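Local coordinates for protein glucosamine-6-phosphate deaminase (Bacillus subtilis, PDB 2BKX) that belongs to the glucosamine-6-phosphate isomerase/6-phosphogluconolactonase family and binds fructose -6-phosphate in a pocket of its Rossmann-like alpha/beta fold, at residues D67-L72 / Q163-Y168; R115-V120 / S150-V155; F141-T146 / E159-A164. One frame throughout, in Å; residues are numbered along the deposited sequence. Where two conformers were deposited one is given.

Contact 1: residues D67-L72 / Q163-Y168; sequences DEYAGL and QANARY. With F6R (fructose -6-phosphate), chain C.
The ring of Tyr69 and the amide of Asn165 stand almost perpendicular, their planes 86° apart, and ND2 of Asn165 lies at the hydroxyl edge of the ring, near its plane. On one face of the Tyr168 ring, CG of Arg167 sits over the centre. The Arg167 guanidinium in turn has CE1 of Tyr168 over one face, toward the rim, and the phosphorus of F6R at its edge.

One bond joins strand 62-69 to helix 159-165. Asn165 ND2 donates to Tyr69 OH at 2.9 Å, with an N-H...O angle of 152°. The hydroxyl is tilted from the amide plane. Both residues are buried, and the Tyr69 ring also meets that of Tyr80.

The two segments hold opposite ends of the ligand. Asp67 was modelled in two positions; in the one given, F6R O1 donates to Asp67 OD2 at 2.9 Å. A shorter approach of Asp67 OD1 to F6R O2 is doubtful. At the other end Arg167 NH2 donates to F6R O3P at 2.8 Å. Arg167 CG stands between the backbone N and the carbonyl carbon (chi1 66°), and the chain then runs extended to NE. Its head is steadied by NH1, which donates to Ala164 O at 2.9 Å. Thr39, His138 and Lys202 are among the residues that complete the site.

The chemistry is therefore divided: a carboxylate side chain meets the sugar end, a guanidinium meets the phosphate, and a tyrosine-asparagine bond ties their segments together. The positive charge of Arg167 probably helps to balance the negative charge of the phosphate.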
loop_
_atom_site.group_PDB
_atom_site.type_symbol
_atom_site.label_atom_id
_atom_site.label_comp_id
_atom_site.label_asym_id
_atom_site.label_seq_id
_atom_site.Cartn_x
_atom_site.Cartn_y
_atom_site.Cartn_z
ATOM N N ASP A 67 4.426 -3.474 3.596
ATOM C CA ASP A 67 4.483 -4.870 3.998
ATOM C C ASP A 67 5.481 -5.701 3.232
ATOM O O ASP A 67 6.013 -5.290 2.196
ATOM C CB ASP A 67 3.071 -5.510 3.976
ATOM C CG ASP A 67 2.237 -5.156 2.824
ATOM O OD1 ASP A 67 1.023 -5.048 3.124
ATOM O OD2 ASP A 67 2.709 -5.004 1.657
ATOM N N GLU A 68 5.763 -6.887 3.771
ATOM C CA GLU A 68 6.613 -7.884 3.120
ATOM C C GLU A 68 6.227 -9.234 3.659
ATOM O O GLU A 68 5.797 -9.361 4.814
ATOM C CB GLU A 68 8.085 -7.622 3.376
ATOM C CG GLU A 68 9.078 -8.630 2.797
ATOM C CD GLU A 68 9.025 -8.762 1.280
ATOM O OE1 GLU A 68 8.017 -9.268 0.738
ATOM O OE2 GLU A 68 10.005 -8.307 0.623
ATOM N N TYR A 69 6.319 -10.254 2.818
ATOM C CA TYR A 69 6.000 -11.601 3.262
ATOM C C TYR A 69 7.119 -12.130 4.185
ATOM O O TYR A 69 8.307 -11.893 3.962
ATOM C CB TYR A 69 5.882 -12.545 2.085
ATOM C CG TYR A 69 4.642 -12.423 1.240
ATOM C CD1 TYR A 69 4.722 -12.005 -0.081
ATOM C CD2 TYR A 69 3.388 -12.749 1.731
ATOM C CE1 TYR A 69 3.586 -11.905 -0.878
ATOM C CE2 TYR A 69 2.248 -12.663 0.957
ATOM C CZ TYR A 69 2.353 -12.278 -0.352
ATOM O OH TYR A 69 1.204 -12.239 -1.095
ATOM N N ALA A 70 6.727 -12.885 5.208
ATOM C CA ALA A 70 7.702 -13.527 6.089
ATOM C C ALA A 70 8.323 -14.712 5.411
ATOM O O ALA A 70 7.656 -15.525 4.808
ATOM C CB ALA A 70 7.053 -13.974 7.402
ATOM N N GLY A 71 9.635 -14.787 5.504
ATOM C CA GLY A 71 10.374 -15.940 5.019
ATOM C C GLY A 71 10.885 -15.803 3.611
ATOM O O GLY A 71 11.539 -16.738 3.124
ATOM N N LEU A 72 10.613 -14.680 2.943
ATOM C CA LEU A 72 11.115 -14.460 1.594
ATOM C C LEU A 72 12.286 -13.485 1.609
ATOM O O LEU A 72 12.216 -12.423 2.225
ATOM C CB LEU A 72 10.023 -13.933 0.661
ATOM C CG LEU A 72 8.777 -14.771 0.452
ATOM C CD1 LEU A 72 7.897 -14.222 -0.640
ATOM C CD2 LEU A 72 9.120 -16.245 0.167
ATOM N N GLN A 163 -5.818 -16.896 -0.644
ATOM C CA GLN A 163 -6.614 -17.260 -1.824
ATOM C C GLN A 163 -6.485 -16.169 -2.896
ATOM O O GLN A 163 -6.257 -16.455 -4.076
ATOM C CB GLN A 163 -8.079 -17.475 -1.380
ATOM C CG GLN A 163 -9.098 -17.894 -2.401
ATOM C CD GLN A 163 -10.526 -17.920 -1.820
ATOM O OE1 GLN A 163 -11.305 -18.848 -2.111
ATOM N NE2 GLN A 163 -10.876 -16.930 -0.981
ATOM N N ALA A 164 -6.609 -14.898 -2.494
ATOM C CA ALA A 164 -6.539 -13.797 -3.437
ATOM C C ALA A 164 -5.166 -13.667 -4.105
ATOM O O ALA A 164 -5.053 -13.320 -5.269
ATOM C CB ALA A 164 -6.892 -12.511 -2.762
ATOM N N ASN A 165 -4.118 -13.889 -3.334
ATOM C CA ASN A 165 -2.776 -13.633 -3.804
ATOM C C ASN A 165 -2.160 -14.859 -4.470
ATOM O O ASN A 165 -1.103 -14.743 -5.051
ATOM C CB ASN A 165 -1.886 -13.126 -2.654
ATOM C CG ASN A 165 -2.242 -11.722 -2.206
ATOM O OD1 ASN A 165 -3.247 -11.172 -2.672
ATOM N ND2 ASN A 165 -1.457 -11.164 -1.293
ATOM N N ALA A 166 -2.855 -16.003 -4.429
ATOM C CA ALA A 166 -2.343 -17.232 -5.037
ATOM C C ALA A 166 -2.015 -17.071 -6.520
ATOM O O ALA A 166 -1.107 -17.747 -7.045
ATOM C CB ALA A 166 -3.317 -18.410 -4.812
ATOM N N ARG A 167 -2.745 -16.195 -7.206
ATOM C CA ARG A 167 -2.530 -15.912 -8.628
ATOM C C ARG A 167 -1.114 -15.524 -8.962
ATOM O O ARG A 167 -0.679 -15.675 -10.083
ATOM C CB ARG A 167 -3.503 -14.815 -9.111
ATOM C CG ARG A 167 -3.286 -13.439 -8.493
ATOM C CD ARG A 167 -4.578 -12.497 -8.560
ATOM N NE ARG A 167 -4.324 -11.022 -8.424
ATOM C CZ ARG A 167 -4.647 -10.202 -7.388
ATOM N NH1 ARG A 167 -5.331 -10.643 -6.310
ATOM N NH2 ARG A 167 -4.348 -8.871 -7.440
ATOM N N TYR A 168 -0.377 -15.020 -7.974
ATOM C CA TYR A 168 1.009 -14.601 -8.223
ATOM C C TYR A 168 2.070 -15.654 -7.957
ATOM O O TYR A 168 3.250 -15.407 -8.235
ATOM C CB TYR A 168 1.285 -13.375 -7.355
ATOM C CG TYR A 168 0.424 -12.186 -7.763
ATOM C CD1 TYR A 168 -0.459 -11.601 -6.882
ATOM C CD2 TYR A 168 0.416 -11.723 -9.075
ATOM C CE1 TYR A 168 -1.229 -10.538 -7.250
ATOM C CE2 TYR A 168 -0.357 -10.657 -9.465
ATOM C CZ TYR A 168 -1.183 -10.060 -8.546
ATOM O OH TYR A 168 -1.966 -9.018 -8.966
HETATM C C1 F6R C . -0.300 -3.694 -0.519
HETATM C C2 F6R C . -1.100 -4.229 0.652
HETATM C C3 F6R C . -2.419 -5.007 0.550
HETATM C C4 F6R C . -3.101 -4.893 -0.828
HETATM C C5 F6R C . -4.423 -5.639 -0.917
HETATM C C6 F6R C . -5.030 -5.541 -2.312
HETATM O O1 F6R C . 1.056 -3.378 -0.148
HETATM O O2 F6R C . -0.675 -3.971 1.757
HETATM O O3 F6R C . -3.334 -4.463 1.484
HETATM O O4 F6R C . -3.322 -3.513 -1.102
HETATM O O5 F6R C . -4.290 -7.001 -0.529
HETATM O O6 F6R C . -4.175 -6.238 -3.231
HETATM P P F6R C . -4.439 -6.093 -4.798
HETATM O O1P F6R C . -4.080 -4.679 -5.165
HETATM O O2P F6R C . -5.909 -6.346 -4.997
HETATM O O3P F6R C . -3.556 -7.090 -5.475
#

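Contact 2: residues R115-V120 / S150-V155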
loop_
_atom_site.group_PDB
_atom_site.type_symbol
_atom_site.label_atom_id
_atom_site.label_comp_id
_atom_site.label_asym_id
_atom_site.label_seq_id
_atom_site.Cartn_x
_atom_site.Cartn_y
_atom_site.Cartn_z
ATOM N N ARG A 115 12.149 -2.185 14.814
ATOM C CA ARG A 115 13.104 -1.276 14.143
ATOM C C ARG A 115 12.455 -0.554 12.982
ATOM O O ARG A 115 12.739 0.612 12.740
ATOM C CB ARG A 115 14.315 -2.027 13.612
ATOM C CG ARG A 115 15.245 -2.615 14.692
ATOM C CD ARG A 115 16.554 -3.185 14.090
ATOM N NE ARG A 115 16.323 -4.291 13.142
ATOM C CZ ARG A 115 16.364 -5.604 13.433
ATOM N NH1 ARG A 115 16.664 -6.022 14.666
ATOM N NH2 ARG A 115 16.104 -6.518 12.487
ATOM N N TYR A 116 11.547 -1.222 12.284
ATOM C CA TYR A 116 10.907 -0.602 11.125
ATOM C C TYR A 116 10.016 0.531 11.577
ATOM O O TYR A 116 9.998 1.603 10.965
ATOM C CB TYR A 116 10.111 -1.635 10.331
ATOM C CG TYR A 116 9.715 -1.153 8.921
ATOM C CD1 TYR A 116 10.639 -1.081 7.920
ATOM C CD2 TYR A 116 8.406 -0.768 8.625
ATOM C CE1 TYR A 116 10.279 -0.707 6.643
ATOM C CE2 TYR A 116 8.024 -0.351 7.368
ATOM C CZ TYR A 116 8.980 -0.327 6.366
ATOM O OH TYR A 116 8.692 0.054 5.064
ATOM N N GLU A 117 9.245 0.292 12.640
ATOM C CA GLU A 117 8.373 1.338 13.161
ATOM C C GLU A 117 9.208 2.533 13.609
ATOM O O GLU A 117 8.855 3.685 13.387
ATOM C CB GLU A 117 7.524 0.812 14.307
ATOM C CG GLU A 117 6.489 1.800 14.843
ATOM C CD GLU A 117 5.306 2.028 13.929
ATOM O OE1 GLU A 117 4.831 1.070 13.263
ATOM O OE2 GLU A 117 4.790 3.163 13.889
ATOM N N GLN A 118 10.322 2.247 14.288
ATOM C CA GLN A 118 11.227 3.304 14.734
ATOM C C GLN A 118 11.791 4.109 13.560
ATOM O O GLN A 118 11.909 5.323 13.633
ATOM C CB GLN A 118 12.316 2.713 15.644
ATOM C CG GLN A 118 11.792 2.378 17.022
ATOM C CD GLN A 118 12.568 1.347 17.780
ATOM O OE1 GLN A 118 12.150 0.923 18.892
ATOM N NE2 GLN A 118 13.690 0.931 17.247
ATOM N N LEU A 119 12.080 3.410 12.459
ATOM C CA LEU A 119 12.564 4.087 11.267
ATOM C C LEU A 119 11.518 4.994 10.705
ATOM O O LEU A 119 11.798 6.124 10.376
ATOM C CB LEU A 119 12.994 3.050 10.260
ATOM C CG LEU A 119 13.398 3.546 8.874
ATOM C CD1 LEU A 119 14.557 4.525 8.936
ATOM C CD2 LEU A 119 13.731 2.316 8.067
ATOM N N VAL A 120 10.294 4.500 10.550
ATOM C CA VAL A 120 9.223 5.348 10.017
ATOM C C VAL A 120 9.069 6.603 10.876
ATOM O O VAL A 120 8.923 7.690 10.341
ATOM C CB VAL A 120 7.881 4.559 9.917
ATOM C CG1 VAL A 120 6.726 5.459 9.429
ATOM C CG2 VAL A 120 8.055 3.387 8.978
ATOM N N SER A 150 -2.688 -0.522 16.371
ATOM C CA SER A 150 -1.591 -1.391 15.995
ATOM C C SER A 150 -0.456 -0.646 15.316
ATOM O O SER A 150 -0.673 0.335 14.593
ATOM C CB SER A 150 -2.108 -2.490 15.074
ATOM O OG SER A 150 -2.745 -2.008 13.922
ATOM N N ARG A 151 0.752 -1.154 15.559
ATOM C CA ARG A 151 1.993 -0.660 14.969
ATOM C C ARG A 151 2.575 -1.769 14.083
ATOM O O ARG A 151 1.917 -2.792 13.888
ATOM C CB ARG A 151 2.946 -0.239 16.085
ATOM C CG ARG A 151 2.436 0.967 16.859
ATOM C CD ARG A 151 2.676 2.253 16.128
ATOM N NE ARG A 151 2.223 3.409 16.913
ATOM C CZ ARG A 151 2.422 4.639 16.552
ATOM N NH1 ARG A 151 1.958 5.637 17.318
ATOM N NH2 ARG A 151 3.027 4.892 15.409
ATOM N N THR A 152 3.762 -1.565 13.510
ATOM C CA THR A 152 4.290 -2.553 12.590
ATOM C C THR A 152 4.410 -3.878 13.349
ATOM O O THR A 152 4.900 -3.910 14.498
ATOM C CB THR A 152 5.647 -2.093 12.020
ATOM O OG1 THR A 152 5.516 -0.831 11.327
ATOM C CG2 THR A 152 6.198 -3.089 11.069
ATOM N N HIS A 153 3.964 -4.978 12.739
ATOM C CA HIS A 153 3.889 -6.256 13.431
ATOM C C HIS A 153 3.844 -7.427 12.477
ATOM O O HIS A 153 3.560 -7.247 11.291
ATOM C CB HIS A 153 2.710 -6.291 14.416
ATOM C CG HIS A 153 1.346 -6.248 13.792
ATOM N ND1 HIS A 153 0.845 -5.141 13.158
ATOM C CD2 HIS A 153 0.352 -7.163 13.790
ATOM C CE1 HIS A 153 -0.382 -5.402 12.726
ATOM N NE2 HIS A 153 -0.701 -6.629 13.086
ATOM N N VAL A 154 4.122 -8.608 13.042
ATOM C CA VAL A 154 4.010 -9.891 12.378
ATOM C C VAL A 154 2.582 -10.371 12.447
ATOM O O VAL A 154 1.971 -10.357 13.499
ATOM C CB VAL A 154 4.936 -10.934 13.013
ATOM C CG1 VAL A 154 4.864 -12.277 12.275
ATOM C CG2 VAL A 154 6.361 -10.428 12.980
ATOM N N VAL A 155 2.040 -10.764 11.299
ATOM C CA VAL A 155 0.669 -11.229 11.154
ATOM C C VAL A 155 0.579 -12.570 10.476
ATOM O O VAL A 155 1.417 -12.917 9.640
ATOM C CB VAL A 155 -0.184 -10.213 10.370
ATOM C CG1 VAL A 155 -0.197 -8.900 11.138
ATOM C CG2 VAL A 155 0.340 -10.018 8.925
#
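Helix 109-122 and the loop entering strand 153-156 come closest at Glu117 and Thr152, whose CA atoms are 5.7 Å apart. The contact joins a helix of the Rossmann-like alpha/beta fold to the start of a strand in its mixed sheet. That strand runs antiparallel to strand 178-181.

Glu117 carries the contact. Its CG is anti to the backbone N (chi1 -175°), and the chain bends at chi2, bringing the carboxylate to the backbone N and hydroxyl of Thr152. OE1 takes two bonds from Thr152. Thr152 OG1 donates to Glu117 OE1 at 2.8 Å, and the backbone N of Thr152 donates to the same oxygen at 2.9 Å. Both donors come on the anti side, from opposite faces of the carboxylate plane, each 31° out of it. Thr152 thus grips one oxygen with its main chain and its side chain. Thr186 OG1 of helix 184-188 is also hydrogen-bonded to Glu117 OE1, so this oxygen links the helix to the loop and to a second helix.

The other carboxylate oxygen makes a salt bridge with Arg151. Arg151 NH2 reaches Glu117 OE2 at 2.9 Å from above the carboxylate plane. NH2 alone bonds to the carboxylate, since Arg151 NE stays 4.0 Å from Glu117 OE2; the two planes are 80° apart. CD of Arg151 also lies against the carboxylate, 3.4 Å from Glu117 CD. Arg151 is exposed, whereas Thr152 is buried.

Tyr116 lies beside this polar group. Its hydroxyl is hydrogen-bonded to Asn65 O, while its ring presents an edge to Thr152. At the start of the strand, His153 ND1 donates back to Arg151 O of the loop at 2.7 Å, almost in line with the carbonyl bond.

Contact 3: residues F141-T146 / E159-A164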
loop_
_atom_site.group_PDB
_atom_site.type_symbol
_atom_site.label_atom_id
_atom_site.label_comp_id
_atom_site.label_asym_id
_atom_site.label_seq_id
_atom_site.Cartn_x
_atom_site.Cartn_y
_atom_site.Cartn_z
ATOM N N PHE A 141 -1.408 -5.539 5.654
ATOM C CA PHE A 141 -1.918 -6.873 6.016
ATOM C C PHE A 141 -2.534 -6.882 7.411
ATOM O O PHE A 141 -2.488 -7.892 8.156
ATOM C CB PHE A 141 -0.866 -7.963 5.850
ATOM C CG PHE A 141 -0.567 -8.339 4.412
ATOM C CD1 PHE A 141 0.730 -8.614 4.078
ATOM C CD2 PHE A 141 -1.566 -8.492 3.442
ATOM C CE1 PHE A 141 1.061 -9.070 2.783
ATOM C CE2 PHE A 141 -1.227 -8.911 2.136
ATOM C CZ PHE A 141 0.072 -9.206 1.827
ATOM N N ASN A 142 -3.144 -5.752 7.762
ATOM C CA ASN A 142 -3.958 -5.654 8.978
ATOM C C ASN A 142 -5.317 -6.261 8.719
ATOM O O ASN A 142 -6.151 -5.627 8.073
ATOM C CB ASN A 142 -4.082 -4.199 9.424
ATOM C CG ASN A 142 -2.752 -3.595 9.737
ATOM O OD1 ASN A 142 -2.182 -3.856 10.809
ATOM N ND2 ASN A 142 -2.261 -2.753 8.849
ATOM N N GLU A 143 -5.477 -7.525 9.141
ATOM C CA GLU A 143 -6.689 -8.279 8.860
ATOM C C GLU A 143 -7.793 -7.912 9.838
ATOM O O GLU A 143 -7.542 -7.306 10.886
ATOM C CB GLU A 143 -6.413 -9.774 8.923
ATOM C CG GLU A 143 -5.340 -10.277 7.949
ATOM C CD GLU A 143 -5.768 -10.481 6.519
ATOM O OE1 GLU A 143 -6.702 -9.809 6.043
ATOM O OE2 GLU A 143 -5.192 -11.359 5.819
ATOM N N PRO A 144 -9.040 -8.301 9.525
ATOM C CA PRO A 144 -10.120 -8.056 10.475
ATOM C C PRO A 144 -9.803 -8.488 11.884
ATOM O O PRO A 144 -9.208 -9.549 12.113
ATOM C CB PRO A 144 -11.266 -8.860 9.864
ATOM C CG PRO A 144 -11.002 -8.808 8.398
ATOM C CD PRO A 144 -9.525 -8.914 8.279
ATOM N N GLY A 145 -10.150 -7.606 12.819
ATOM C CA GLY A 145 -9.853 -7.800 14.211
ATOM C C GLY A 145 -8.630 -7.079 14.719
ATOM O O GLY A 145 -8.337 -7.143 15.913
ATOM N N THR A 146 -7.890 -6.402 13.833
ATOM C CA THR A 146 -6.690 -5.726 14.243
ATOM C C THR A 146 -7.066 -4.420 14.945
ATOM O O THR A 146 -7.901 -3.656 14.471
ATOM C CB THR A 146 -5.805 -5.422 13.006
ATOM O OG1 THR A 146 -5.445 -6.640 12.346
ATOM C CG2 THR A 146 -4.506 -4.720 13.357
ATOM N N GLU A 159 -7.007 -16.756 5.366
ATOM C CA GLU A 159 -7.118 -17.593 4.177
ATOM C C GLU A 159 -7.622 -16.833 2.946
ATOM O O GLU A 159 -7.172 -17.085 1.832
ATOM C CB GLU A 159 -7.967 -18.840 4.458
ATOM C CG GLU A 159 -7.385 -19.722 5.612
ATOM C CD GLU A 159 -5.849 -19.972 5.597
ATOM O OE1 GLU A 159 -5.206 -20.185 4.541
ATOM O OE2 GLU A 159 -5.253 -19.987 6.700
ATOM N N GLN A 160 -8.526 -15.875 3.127
ATOM C CA GLN A 160 -8.999 -15.097 1.963
ATOM C C GLN A 160 -7.870 -14.338 1.271
ATOM O O GLN A 160 -7.873 -14.173 0.064
ATOM C CB GLN A 160 -10.086 -14.129 2.370
ATOM C CG GLN A 160 -10.814 -13.547 1.236
ATOM C CD GLN A 160 -11.619 -12.376 1.657
ATOM O OE1 GLN A 160 -12.842 -12.437 1.726
ATOM N NE2 GLN A 160 -10.939 -11.312 1.987
ATOM N N THR A 161 -6.908 -13.854 2.053
ATOM C CA THR A 161 -5.757 -13.145 1.521
ATOM C C THR A 161 -4.844 -14.077 0.747
ATOM O O THR A 161 -4.405 -13.765 -0.359
ATOM C CB THR A 161 -5.015 -12.487 2.656
ATOM O OG1 THR A 161 -5.927 -11.586 3.281
ATOM C CG2 THR A 161 -3.788 -11.738 2.155
ATOM N N ARG A 162 -4.621 -15.264 1.306
ATOM C CA ARG A 162 -3.804 -16.271 0.592
ATOM C C ARG A 162 -4.497 -16.702 -0.710
ATOM O O ARG A 162 -3.845 -16.843 -1.748
ATOM C CB ARG A 162 -3.528 -17.460 1.525
ATOM C CG ARG A 162 -2.680 -17.029 2.703
ATOM C CD ARG A 162 -2.301 -18.159 3.611
ATOM N NE ARG A 162 -1.335 -19.043 2.964
ATOM C CZ ARG A 162 -1.464 -20.348 2.769
ATOM N NH1 ARG A 162 -2.550 -21.009 3.143
ATOM N NH2 ARG A 162 -0.491 -20.995 2.154
ATOM N N GLN A 163 -5.818 -16.896 -0.644
ATOM C CA GLN A 163 -6.614 -17.260 -1.824
ATOM C C GLN A 163 -6.485 -16.169 -2.896
ATOM O O GLN A 163 -6.257 -16.455 -4.076
ATOM C CB GLN A 163 -8.079 -17.475 -1.380
ATOM C CG GLN A 163 -9.098 -17.894 -2.401
ATOM C CD GLN A 163 -10.526 -17.920 -1.820
ATOM O OE1 GLN A 163 -11.305 -18.848 -2.111
ATOM N NE2 GLN A 163 -10.876 -16.930 -0.981
ATOM N N ALA A 164 -6.609 -14.898 -2.494
ATOM C CA ALA A 164 -6.539 -13.797 -3.437
ATOM C C ALA A 164 -5.166 -13.667 -4.105
ATOM O O ALA A 164 -5.053 -13.320 -5.269
ATOM C CB ALA A 164 -6.892 -12.511 -2.762
#
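Glu143 and Thr161 approach from opposite directions and join by a hydrogen bond, Thr161 OG1 donating to Glu143 OE2 at 2.7 Å. The contact ties the loop between strands 128-131 and 153-156 of the Rossmann-like alpha/beta fold to the first turn of helix 159-165. The loop contains a type II beta turn from Glu143 to Thr146.

The shape of Glu143 sets the bond. Its CG is beside the backbone N, anti to the carbonyl carbon (chi1 -59°), and the chain folds again at chi2 (-80°). OE2 then faces the helix and receives Thr161 OG1 on its syn lone pair, the side of OE1. The backbone N of Asn158 also donates to OE2. OE1 is held by His138 ND1 and Asn136 ND2. Four bonds therefore fix the buried carboxylate. His138 itself bonds F6R, so Glu143 is a second-shell residue that probably helps to orient it.

The two branches of Thr161 do different work. Its OG1 lies beside the backbone N, which directs the hydroxyl to Glu143. Its CG2 is anti to that N and packs against Phe141, with 3.8 Å between Thr161 CG2 and Phe141 CE2. The methyl approaches the ring obliquely. The nearest atoms of the Phe141 side chain and F6R are about 4 Å apart. All three residues are buried.

Away from this interface, on the helix, Arg162 NH1 forms a salt bridge with Glu159 OE1 at 3.1 Å. In the loop, Glu143 O takes two bonds from Thr146, one from the backbone N and one from the hydroxyl. Thr146 OG1 lies 2.6 Å from Glu143 O, in the carbonyl plane and on a lone pair.

Overall arrangement
Contacts 1 and 3 share helix 159-165, with Gln163 and Ala164 in both, and their centres are 11 Å apart. They touch where Phe141 meets Tyr69, Asn165 and Asp67. Contact 2 is about 18 Å from each, centre to centre. It does not touch contact 1, but His153 packs on Asn142 of contact 3, and Val155 on Phe141. Along the chain contact 2 lies between the two segments of contact 1, and contacts 2 and 3 interleave. Contacts 1 and 2 both reach the mixed sheet. Contact 1 holds Asp67 and Arg167 of the F6R pocket, and Phe141 of contact 3 approaches the ligand. Contact 2 joins helix 109-122 to the loop before strand 153-156, farther from the ligand.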